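Local coordinates for protein Lys-gingipain W83 (Porphyromonas gingivalis, PDB 3KM5) that is a secreted lysine-specific cysteine protease that may act as a virulence factor and whose isolated adhesin domains, this one being the K2 domain, are haemolytic in vitro, at residues Tyr82-Asn87 and Val141-Thr146; Ser50-Ser55 and Tyr168-Asp173; Asp93-Met98 and Glu115-Ile120; Leu41-Ala46 and Ala125-Ser130. All blocks are in the same frame, centred on the assembly; numbering follows the deposited sequence. Where two conformers were deposited one is given.

Interaction 1: residues Tyr82-Asn87 and Val141-Thr146; sequences YYYAVN and VWIERT
Arg145 lays the start of its side chain over one face of the Tyr82 ring: CB stands 3.8 Å from the ring centroid and lies nearest CZ. Tyr82 CG sits between the backbone N and the carbonyl carbon (chi1 58°), the ring reaches back toward the neighbouring strand, and its hydroxyl runs on to a hydrogen bond with Tyr95. Beyond CG the arginine bends at chi2, turning CD aside; NE lies at the edge of the Tyr84 ring, near its plane, with ring and guanidinium planes 76° apart. NE also forms a salt bridge with Glu115. NH1 turns back to the carbonyl O of Glu144.

Ile143 runs alongside Tyr84, with its CB over one ring face and CG2 3.6 Å from Tyr84 CE2. A branched aliphatic side chain suits this place, since the branch puts two carbons, CB and CG2, against the CE2-CZ side of the ring. On the other face of the sheet Tyr83 runs beside the extended Glu144, CE1 to CB 3.7 Å. Trp142 offers its six-membered ring to Ala85, whose CB lies 3.5 Å from the centroid and almost on the ring normal; a methyl is small enough to let the indole settle this close to the backbone.

Beneath these run two antiparallel hydrogen-bonded pairs, Tyr82 with Arg145 and Tyr84 with Ile143, the shortest bond being Ile143 N to Tyr84 O at 2.8 Å. Strand 143-148 thus flanks strand 79-86, whose other side is bonded to strand 168-177, while Tyr82, Tyr84 and Arg145 reach strand 109-115 of the second sheet.

Interaction 2: residues Ser50-Ser55 and Tyr168-Asp173; sequences SNVVSS and YILLDD. With CA (calcium ion), chain D.
One calcium site of the cleaved-adhesin beta jelly roll straddles two antiparallel strands here, joining the start of 51-56 to the middle of 168-177. Asp172 grips the ion with both carboxylate oxygens, OD1 at 2.5 Å and OD2 at 2.6 Å from the calcium, while Asn51 gives its backbone O, 2.4 Å from the ion. Asn51 O and Asp172 OD2, only 3.2 Å apart, would be expected to repel one another, which the shared cation would offset. Thr8, Glu10 and Gly48 complete the protein ligands. Asp172 CG lies anti to the backbone N (chi1 -160°), which places the carboxylate carbon on the ion's side, and aspartate is short enough to chelate from the strand itself.

Past the site, two hydrogen-bonded pairs, Val53 with Leu171 and Ser55 with Ile169, tie the strands together; the bond from Val53 N to Leu171 O is nearly straight, 172° at the hydrogen. Side chains alternate between the faces. Val53 and Leu171 project together from one of them, CG1 of the valine 3.7 Å from CB of the leucine, and Leu171 continues to Tyr82, Tyr84 and Phe158 between the sheets. The opposite face carries Ser54 and Leu170, where the small serine lets leucine CD2 come 3.6 Å from its CB. Ser55 is buried, and its hydroxyl is hydrogen-bonded to His160 and Asn67.

Asp173 adds a second-shell grip: a water bound to the calcium donates to its OD1, with the water oxygen 2.6 Å from Asp173 OD1.

Interaction 3: residues Asp93-Met98 and Glu115-Ile120; sequences DHYAVM and ETPNGI
Tyr95 and Glu115 form the centre of this contact, an antiparallel hydrogen-bonded pair at the edge of the five-stranded sheet of the jelly roll, where strand 109-115 gives way to a loop. Their backbones exchange two bonds, each 3.1 Å from N to O: Tyr95 N to Glu115 O, and Glu115 N to Tyr95 O. The two side chains leave from the same face and keep company along their length. Each has CG between its backbone N and carbonyl carbon (chi1 76° for the tyrosine), and the glutamate is extended beyond CG. Its CG passes 3.6 Å from Tyr95 CE2, and the tyrosine hydroxyl donates to OE2 at 2.7 Å, using the anti lone pair of that oxygen. The ring and carboxylate planes stand 57° apart.

A tyrosine suits this buried place because its ring packs while its hydroxyl reaches polar partners. Glu115 OE2 takes both this donor and the Arg145 guanidinium, which together would be expected to keep the carboxylate ionised.

Past the last bridge the loop is held by side chains. Pro117 sets CD 3.4 Å from Asp93 O and turns CG to the edge of the Tyr95 ring; having no N-H to satisfy, it can press against this chain. Asp93 is fixed from farther out by Ser57, His160 and the backbone N of Asn167.

On the more exposed side of the contact, His94 is anchored through NE2 by Glu114. Its ND1 meets the hydroxyl of Thr116 near the ring plane, a nearly straight hydrogen bond of 2.8 Å from ND1 to OG1.

Interaction 4: residues Leu41-Ala46 and Ala125-Ser130; sequences LDWLTA and ARFGLS
Phe127 comes first along 125-130 to touch the other loop, setting its CB over the centre of the Trp43 indole, 3.7 Å from the centroid of the five-membered ring. The two aromatic side chains pass in opposing senses, their planes oblique at 37°; Phe127 CD1 lies 3.5 Å from Trp43 CB. Trp43 CG stands between the backbone N and the carbonyl carbon (chi1 63°), and CB of Leu41 and of Leu44 back the other indole face.

These loops belong to the end of the jelly roll near the experimentally observed cleavage site: Phe127 also packs on Pro138, and Lys137 NZ is hydrogen-bonded to Trp43 O and Thr45 OG1. Leu41 to Leu44 form a type I beta turn, closed by Leu44 N to Leu41 O, in which Trp43 CB points toward the second loop.

Gly128 follows; with no side chain, its backbone can run close beside the indole edge, and its carbonyl O accepts from Trp43 NE1, 3.0 Å away and 19° out of the indole plane, satisfying the buried ring N-H. At Leu129 the backbone is held by Asn59, and although CB points away, the side chain returns far enough for its CD2 methyl to lie 4.0 Å from Leu41 CD1, the two leucines crossing at a slant.

Interactions 1 and 2 share one antiparallel sheet, their centres about 9 Å apart, and are joined directly where strand 79-86 bonds to strand 168-177. Interaction 3 lies on the facing five-stranded sheet, its centre also about 9 Å from that of interaction 1, and polar side-chain bonds between these two contacts join the layers. Along the chain interaction 3 is nested within interaction 1, and that within interaction 2; the nesting means that strands far apart in sequence close the jelly-roll sandwich. Interaction 4 joins two loops, its centre about 19 Å from that of interaction 3 and about 11 Å from that of interaction 2, whose segments alternate with its own; Trp43 on Tyr168 connects the cleavage-site end to the sheet that also binds calcium.

Interaction 1: residues Tyr82-Asn87 and Val141-Thr146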
# COMPACT_ATOMS: atom_id res chain seq x y z
N TYR A 82 7.52 7.54 1.33
CA TYR A 82 7.26 6.12 1.44
C TYR A 82 7.92 5.42 0.26
O TYR A 82 8.40 6.07 -0.68
CB TYR A 82 5.74 5.81 1.46
CG TYR A 82 5.02 6.33 0.23
CD1 TYR A 82 4.81 5.51 -0.87
CD2 TYR A 82 4.63 7.66 0.12
CE1 TYR A 82 4.16 5.99 -2.02
CE2 TYR A 82 4.00 8.14 -1.01
CZ TYR A 82 3.77 7.31 -2.08
OH TYR A 82 3.16 7.85 -3.19
N TYR A 83 7.93 4.10 0.33
CA TYR A 83 8.40 3.24 -0.74
C TYR A 83 7.30 2.28 -1.14
O TYR A 83 6.61 1.74 -0.29
CB TYR A 83 9.67 2.46 -0.31
CG TYR A 83 10.78 3.35 0.17
CD1 TYR A 83 11.82 3.75 -0.66
CD2 TYR A 83 10.79 3.81 1.49
CE1 TYR A 83 12.85 4.61 -0.17
CE2 TYR A 83 11.76 4.66 1.95
CZ TYR A 83 12.80 5.04 1.13
OH TYR A 83 13.78 5.92 1.62
N TYR A 84 7.12 2.09 -2.45
CA TYR A 84 6.20 1.11 -2.97
C TYR A 84 6.89 0.14 -3.89
O TYR A 84 7.95 0.41 -4.44
CB TYR A 84 5.02 1.80 -3.67
CG TYR A 84 5.26 2.32 -5.07
CD1 TYR A 84 5.20 1.49 -6.18
CD2 TYR A 84 5.56 3.65 -5.28
CE1 TYR A 84 5.41 1.97 -7.45
CE2 TYR A 84 5.73 4.15 -6.56
CZ TYR A 84 5.68 3.31 -7.62
OH TYR A 84 5.87 3.82 -8.89
N ALA A 85 6.24 -0.99 -4.07
CA ALA A 85 6.72 -2.00 -5.00
C ALA A 85 5.52 -2.63 -5.71
O ALA A 85 4.47 -2.79 -5.14
CB ALA A 85 7.56 -3.07 -4.26
N VAL A 86 5.72 -2.97 -6.97
CA VAL A 86 4.69 -3.68 -7.74
C VAL A 86 5.36 -4.87 -8.42
O VAL A 86 6.56 -5.02 -8.36
CB VAL A 86 4.00 -2.77 -8.81
CG1 VAL A 86 3.27 -1.62 -8.14
CG2 VAL A 86 5.02 -2.22 -9.81
N ASN A 87 4.55 -5.72 -9.03
CA ASN A 87 5.08 -6.81 -9.87
C ASN A 87 5.42 -6.18 -11.21
O ASN A 87 4.51 -5.72 -11.93
CB ASN A 87 4.01 -7.88 -10.04
CG ASN A 87 4.46 -9.03 -10.89
OD1 ASN A 87 5.39 -8.92 -11.69
ND2 ASN A 87 3.84 -10.17 -10.67
N VAL A 141 10.88 -3.85 -7.83
CA VAL A 141 11.84 -2.85 -7.34
C VAL A 141 11.13 -1.85 -6.39
O VAL A 141 10.01 -1.43 -6.69
CB VAL A 141 12.43 -2.06 -8.54
CG1 VAL A 141 13.34 -0.93 -8.10
CG2 VAL A 141 13.16 -3.01 -9.51
N TRP A 142 11.77 -1.46 -5.28
CA TRP A 142 11.16 -0.44 -4.36
C TRP A 142 11.44 0.97 -4.84
O TRP A 142 12.59 1.33 -5.12
CB TRP A 142 11.71 -0.61 -2.94
CG TRP A 142 11.19 -1.82 -2.34
CD1 TRP A 142 11.76 -3.08 -2.37
CD2 TRP A 142 9.93 -1.98 -1.67
NE1 TRP A 142 10.95 -3.97 -1.71
CE2 TRP A 142 9.80 -3.33 -1.33
CE3 TRP A 142 8.89 -1.10 -1.37
CZ2 TRP A 142 8.69 -3.82 -0.65
CZ3 TRP A 142 7.79 -1.60 -0.69
CH2 TRP A 142 7.71 -2.94 -0.33
N ILE A 143 10.38 1.76 -4.91
CA ILE A 143 10.41 3.10 -5.49
C ILE A 143 10.04 4.13 -4.44
O ILE A 143 9.01 4.00 -3.78
CB ILE A 143 9.38 3.16 -6.63
CG1 ILE A 143 9.73 2.13 -7.72
CG2 ILE A 143 9.29 4.57 -7.22
CD1 ILE A 143 11.07 2.32 -8.29
N GLU A 144 10.84 5.20 -4.31
CA GLU A 144 10.61 6.24 -3.33
C GLU A 144 9.65 7.31 -3.87
O GLU A 144 9.75 7.71 -5.02
CB GLU A 144 11.94 6.90 -2.92
CG GLU A 144 11.78 7.91 -1.77
CD GLU A 144 13.07 8.54 -1.27
OE1 GLU A 144 14.16 8.23 -1.78
OE2 GLU A 144 12.97 9.38 -0.35
N ARG A 145 8.79 7.81 -3.01
CA ARG A 145 7.94 8.97 -3.28
C ARG A 145 7.89 9.88 -2.09
O ARG A 145 7.94 9.39 -0.98
CB ARG A 145 6.51 8.51 -3.60
CG ARG A 145 6.37 7.74 -4.90
CD ARG A 145 6.57 8.61 -6.11
NE ARG A 145 6.49 7.88 -7.39
CZ ARG A 145 7.51 7.54 -8.16
NH1 ARG A 145 8.77 7.75 -7.80
NH2 ARG A 145 7.29 6.93 -9.31
N THR A 146 7.80 11.18 -2.32
CA THR A 146 7.67 12.20 -1.28
C THR A 146 6.53 13.12 -1.73
O THR A 146 6.60 13.74 -2.79
CB THR A 146 9.00 12.98 -1.13
OG1 THR A 146 10.06 12.09 -0.79
CG2 THR A 146 8.90 14.04 -0.05
O HOH W 1 8.24 -1.99 -8.28

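Interaction 2: residues Ser50-Ser55 and Tyr168-Asp173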
# COMPACT_ATOMS: atom_id res chain seq x y z
N SER A 50 10.96 -7.41 7.89
CA SER A 50 10.28 -8.52 7.24
C SER A 50 8.90 -8.18 6.70
O SER A 50 8.36 -8.91 5.87
CB SER A 50 10.17 -9.74 8.16
OG SER A 50 9.28 -9.51 9.24
N ASN A 51 8.33 -7.06 7.16
CA ASN A 51 6.91 -6.78 6.89
C ASN A 51 6.63 -5.61 5.94
O ASN A 51 7.31 -4.60 5.93
CB ASN A 51 6.20 -6.49 8.21
CG ASN A 51 6.05 -7.75 9.10
OD1 ASN A 51 6.55 -8.81 8.76
ND2 ASN A 51 5.37 -7.63 10.20
N VAL A 52 5.57 -5.78 5.18
CA VAL A 52 5.01 -4.69 4.34
C VAL A 52 3.51 -4.63 4.55
O VAL A 52 2.95 -5.46 5.24
CB VAL A 52 5.30 -4.96 2.84
CG1 VAL A 52 6.83 -5.15 2.63
CG2 VAL A 52 4.49 -6.17 2.38
N VAL A 53 2.84 -3.67 3.91
CA VAL A 53 1.38 -3.74 3.73
C VAL A 53 1.09 -3.93 2.22
O VAL A 53 1.87 -3.46 1.37
CB VAL A 53 0.67 -2.52 4.35
CG1 VAL A 53 0.88 -1.25 3.49
CG2 VAL A 53 -0.82 -2.80 4.65
N SER A 54 -0.03 -4.58 1.89
CA SER A 54 -0.27 -5.04 0.51
C SER A 54 -1.73 -4.87 0.17
O SER A 54 -2.59 -4.96 1.04
CB SER A 54 0.07 -6.53 0.39
OG SER A 54 -0.86 -7.32 1.13
N SER A 55 -1.99 -4.65 -1.11
CA SER A 55 -3.33 -4.70 -1.68
C SER A 55 -3.21 -5.28 -3.11
O SER A 55 -2.30 -4.97 -3.86
CB SER A 55 -3.95 -3.30 -1.69
OG SER A 55 -5.25 -3.33 -2.30
N TYR A 168 -0.23 -6.53 -7.56
CA TYR A 168 -0.26 -6.00 -6.18
C TYR A 168 0.43 -4.65 -6.19
O TYR A 168 1.21 -4.29 -7.09
CB TYR A 168 0.42 -6.93 -5.14
CG TYR A 168 1.83 -7.27 -5.48
CD1 TYR A 168 2.83 -6.35 -5.29
CD2 TYR A 168 2.17 -8.50 -6.05
CE1 TYR A 168 4.10 -6.60 -5.60
CE2 TYR A 168 3.49 -8.78 -6.36
CZ TYR A 168 4.46 -7.82 -6.15
OH TYR A 168 5.78 -8.03 -6.49
N ILE A 169 0.09 -3.88 -5.14
CA ILE A 169 0.96 -2.79 -4.66
C ILE A 169 1.34 -3.06 -3.22
O ILE A 169 0.49 -3.43 -2.39
CB ILE A 169 0.32 -1.43 -4.86
CG1 ILE A 169 1.25 -0.33 -4.38
CG2 ILE A 169 -1.05 -1.29 -4.19
CD1 ILE A 169 0.96 1.04 -4.94
N LEU A 170 2.63 -2.94 -2.92
CA LEU A 170 3.12 -3.03 -1.55
C LEU A 170 3.59 -1.64 -1.10
O LEU A 170 4.14 -0.90 -1.93
CB LEU A 170 4.33 -3.96 -1.47
CG LEU A 170 4.18 -5.31 -2.15
CD1 LEU A 170 5.48 -6.13 -2.05
CD2 LEU A 170 3.00 -6.06 -1.60
N LEU A 171 3.48 -1.34 0.21
CA LEU A 171 4.03 -0.13 0.79
C LEU A 171 4.87 -0.50 1.98
O LEU A 171 4.57 -1.46 2.67
CB LEU A 171 2.97 0.88 1.24
CG LEU A 171 1.93 1.26 0.21
CD1 LEU A 171 0.76 2.00 0.83
CD2 LEU A 171 2.56 2.13 -0.87
N ASP A 172 5.91 0.29 2.22
CA ASP A 172 6.72 0.10 3.43
C ASP A 172 7.40 1.42 3.77
O ASP A 172 7.53 2.31 2.95
CB ASP A 172 7.71 -1.03 3.18
CG ASP A 172 8.28 -1.66 4.46
OD1 ASP A 172 7.81 -1.32 5.56
OD2 ASP A 172 9.13 -2.56 4.31
N ASP A 173 7.82 1.53 5.03
CA ASP A 173 8.65 2.64 5.49
C ASP A 173 8.02 3.99 5.17
O ASP A 173 8.61 4.89 4.55
CB ASP A 173 10.11 2.49 4.97
CG ASP A 173 10.84 1.36 5.65
OD1 ASP A 173 10.53 1.08 6.82
OD2 ASP A 173 11.66 0.67 5.01
CA CA D . 8.92 -3.12 6.85
O HOH W 2 10.45 -1.44 7.48

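Interaction 3: residues Asp93-Met98 and Glu115-Ile120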
# COMPACT_ATOMS: atom_id res chain seq x y z
N ASP A 93 -0.61 -1.05 -10.98
CA ASP A 93 -1.49 -1.04 -9.83
C ASP A 93 -1.66 0.38 -9.30
O ASP A 93 -1.01 0.84 -8.37
CB ASP A 93 -0.99 -2.06 -8.84
CG ASP A 93 -1.56 -3.42 -9.10
OD1 ASP A 93 -2.74 -3.63 -8.82
OD2 ASP A 93 -0.80 -4.28 -9.61
N HIS A 94 -2.53 1.11 -9.98
CA HIS A 94 -2.83 2.50 -9.74
C HIS A 94 -3.19 2.77 -8.28
O HIS A 94 -3.99 2.01 -7.68
CB HIS A 94 -3.99 2.94 -10.69
CG HIS A 94 -4.29 4.40 -10.62
ND1 HIS A 94 -3.67 5.31 -11.44
CD2 HIS A 94 -5.11 5.12 -9.82
CE1 HIS A 94 -4.10 6.53 -11.15
NE2 HIS A 94 -4.97 6.44 -10.16
N TYR A 95 -2.64 3.86 -7.75
CA TYR A 95 -2.99 4.25 -6.39
C TYR A 95 -2.94 5.75 -6.21
O TYR A 95 -2.29 6.47 -6.98
CB TYR A 95 -2.10 3.51 -5.37
CG TYR A 95 -0.72 4.10 -5.34
CD1 TYR A 95 -0.39 5.03 -4.36
CD2 TYR A 95 0.22 3.80 -6.30
CE1 TYR A 95 0.84 5.66 -4.36
CE2 TYR A 95 1.48 4.41 -6.29
CZ TYR A 95 1.79 5.34 -5.28
OH TYR A 95 3.02 6.03 -5.22
N ALA A 96 -3.65 6.22 -5.20
CA ALA A 96 -3.63 7.60 -4.78
C ALA A 96 -3.16 7.73 -3.34
O ALA A 96 -3.43 6.88 -2.55
CB ALA A 96 -5.03 8.23 -4.92
N VAL A 97 -2.55 8.86 -3.01
CA VAL A 97 -2.36 9.32 -1.64
C VAL A 97 -3.42 10.43 -1.47
O VAL A 97 -3.57 11.32 -2.34
CB VAL A 97 -0.94 9.89 -1.41
CG1 VAL A 97 -0.75 10.44 -0.01
CG2 VAL A 97 0.12 8.82 -1.70
N MET A 98 -4.19 10.34 -0.39
CA MET A 98 -5.25 11.28 -0.11
C MET A 98 -5.13 11.82 1.28
O MET A 98 -4.50 11.23 2.15
CB MET A 98 -6.60 10.57 -0.25
CG MET A 98 -6.70 9.74 -1.54
SD MET A 98 -8.34 9.02 -1.74
CE MET A 98 -9.32 10.42 -2.19
N GLU A 115 -0.79 7.97 -9.23
CA GLU A 115 -0.00 7.50 -10.33
C GLU A 115 -0.31 6.05 -10.65
O GLU A 115 -0.96 5.35 -9.90
CB GLU A 115 1.50 7.67 -10.08
CG GLU A 115 2.01 6.71 -9.04
CD GLU A 115 3.51 6.79 -8.83
OE1 GLU A 115 4.23 7.22 -9.75
OE2 GLU A 115 3.97 6.50 -7.71
N THR A 116 0.12 5.67 -11.85
CA THR A 116 0.06 4.31 -12.29
C THR A 116 1.51 3.85 -12.42
O THR A 116 2.24 4.35 -13.29
CB THR A 116 -0.62 4.20 -13.66
OG1 THR A 116 -1.91 4.80 -13.61
CG2 THR A 116 -0.83 2.75 -14.04
N PRO A 117 1.98 2.96 -11.53
CA PRO A 117 3.35 2.48 -11.60
C PRO A 117 3.76 1.92 -12.94
O PRO A 117 2.94 1.30 -13.63
CB PRO A 117 3.37 1.39 -10.52
CG PRO A 117 2.35 1.86 -9.54
CD PRO A 117 1.26 2.41 -10.37
N ASN A 118 5.02 2.16 -13.26
CA ASN A 118 5.65 1.61 -14.45
C ASN A 118 6.36 0.30 -14.16
O ASN A 118 6.69 -0.03 -13.00
CB ASN A 118 6.64 2.63 -15.01
CG ASN A 118 5.96 3.83 -15.59
OD1 ASN A 118 4.97 3.70 -16.30
ND2 ASN A 118 6.50 5.01 -15.30
N GLY A 119 6.60 -0.46 -15.21
CA GLY A 119 7.46 -1.62 -15.09
C GLY A 119 7.88 -2.09 -16.45
O GLY A 119 7.53 -1.48 -17.47
N ILE A 120 8.61 -3.19 -16.47
CA ILE A 120 8.91 -3.89 -17.71
C ILE A 120 7.61 -4.07 -18.51
O ILE A 120 7.61 -3.90 -19.74
CB ILE A 120 9.62 -5.27 -17.43

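Interaction 4: residues Leu41-Ala46 and Ala125-Ser130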
# COMPACT_ATOMS: atom_id res chain seq x y z
N LEU A 41 5.75 -15.66 3.26
CA LEU A 41 5.63 -15.77 1.81
C LEU A 41 7.01 -15.78 1.20
O LEU A 41 7.76 -14.81 1.32
CB LEU A 41 4.84 -14.59 1.23
CG LEU A 41 3.37 -14.53 1.60
CD1 LEU A 41 2.84 -13.19 1.07
CD2 LEU A 41 2.58 -15.67 1.03
N ASP A 42 7.35 -16.89 0.55
CA ASP A 42 8.68 -17.04 -0.03
C ASP A 42 8.97 -15.96 -1.07
O ASP A 42 10.11 -15.49 -1.16
CB ASP A 42 8.85 -18.44 -0.66
N TRP A 43 7.94 -15.53 -1.81
CA TRP A 43 8.12 -14.57 -2.92
C TRP A 43 8.41 -13.13 -2.48
O TRP A 43 8.94 -12.35 -3.23
CB TRP A 43 6.92 -14.58 -3.89
CG TRP A 43 5.55 -14.18 -3.37
CD1 TRP A 43 4.57 -15.03 -2.94
CD2 TRP A 43 5.01 -12.85 -3.26
NE1 TRP A 43 3.45 -14.31 -2.57
CE2 TRP A 43 3.70 -12.97 -2.76
CE3 TRP A 43 5.51 -11.57 -3.54
CZ2 TRP A 43 2.88 -11.85 -2.54
CZ3 TRP A 43 4.69 -10.47 -3.33
CH2 TRP A 43 3.40 -10.62 -2.83
N LEU A 44 8.08 -12.84 -1.24
CA LEU A 44 8.12 -11.47 -0.75
C LEU A 44 9.45 -11.10 -0.08
O LEU A 44 9.96 -11.86 0.76
CB LEU A 44 6.99 -11.32 0.26
CG LEU A 44 6.88 -9.95 0.95
CD1 LEU A 44 6.47 -8.86 -0.05
CD2 LEU A 44 5.92 -10.05 2.13
N THR A 45 9.97 -9.91 -0.42
CA THR A 45 11.02 -9.25 0.34
C THR A 45 10.54 -7.83 0.67
O THR A 45 10.13 -7.09 -0.20
CB THR A 45 12.33 -9.17 -0.47
OG1 THR A 45 12.68 -10.50 -0.88
CG2 THR A 45 13.48 -8.62 0.38
N ALA A 46 10.61 -7.47 1.95
CA ALA A 46 10.22 -6.13 2.40
C ALA A 46 11.28 -5.11 2.06
O ALA A 46 12.45 -5.47 1.85
CB ALA A 46 9.99 -6.13 3.90
N ALA A 125 5.11 -14.57 -13.95
CA ALA A 125 4.25 -15.14 -12.92
C ALA A 125 3.56 -14.03 -12.13
O ALA A 125 4.08 -12.92 -12.05
CB ALA A 125 5.09 -16.01 -11.96
N ARG A 126 2.40 -14.35 -11.57
CA ARG A 126 1.71 -13.49 -10.60
C ARG A 126 1.72 -14.19 -9.26
O ARG A 126 1.82 -15.42 -9.19
CB ARG A 126 0.28 -13.15 -11.03
CG ARG A 126 0.18 -12.26 -12.21
CD ARG A 126 -1.26 -12.01 -12.53
NE ARG A 126 -1.41 -11.39 -13.83
CZ ARG A 126 -2.52 -10.80 -14.26
NH1 ARG A 126 -3.59 -10.73 -13.49
NH2 ARG A 126 -2.56 -10.29 -15.48
N PHE A 127 1.62 -13.39 -8.21
CA PHE A 127 1.90 -13.84 -6.86
C PHE A 127 0.75 -13.47 -5.97
O PHE A 127 0.16 -12.41 -6.13
CB PHE A 127 3.22 -13.25 -6.37
CG PHE A 127 4.40 -13.70 -7.19
CD1 PHE A 127 5.06 -14.87 -6.88
CD2 PHE A 127 4.80 -12.98 -8.30
CE1 PHE A 127 6.13 -15.30 -7.65
CE2 PHE A 127 5.89 -13.42 -9.07
CZ PHE A 127 6.54 -14.57 -8.75
N GLY A 128 0.44 -14.36 -5.03
CA GLY A 128 -0.69 -14.17 -4.15
C GLY A 128 -0.49 -14.81 -2.81
O GLY A 128 0.62 -15.24 -2.46
N LEU A 129 -1.58 -14.87 -2.04
CA LEU A 129 -1.56 -15.50 -0.73
C LEU A 129 -1.86 -17.01 -0.83
O LEU A 129 -1.68 -17.72 0.15
CB LEU A 129 -2.57 -14.85 0.21
CG LEU A 129 -2.55 -13.32 0.30
CD1 LEU A 129 -3.59 -12.87 1.31
CD2 LEU A 129 -1.14 -12.80 0.65
N SER A 130 -2.35 -17.45 -2.00
CA SER A 130 -2.60 -18.87 -2.28
C SER A 130 -1.75 -19.43 -3.43
O SER A 130 -1.84 -20.63 -3.73
CB SER A 130 -4.09 -19.09 -2.61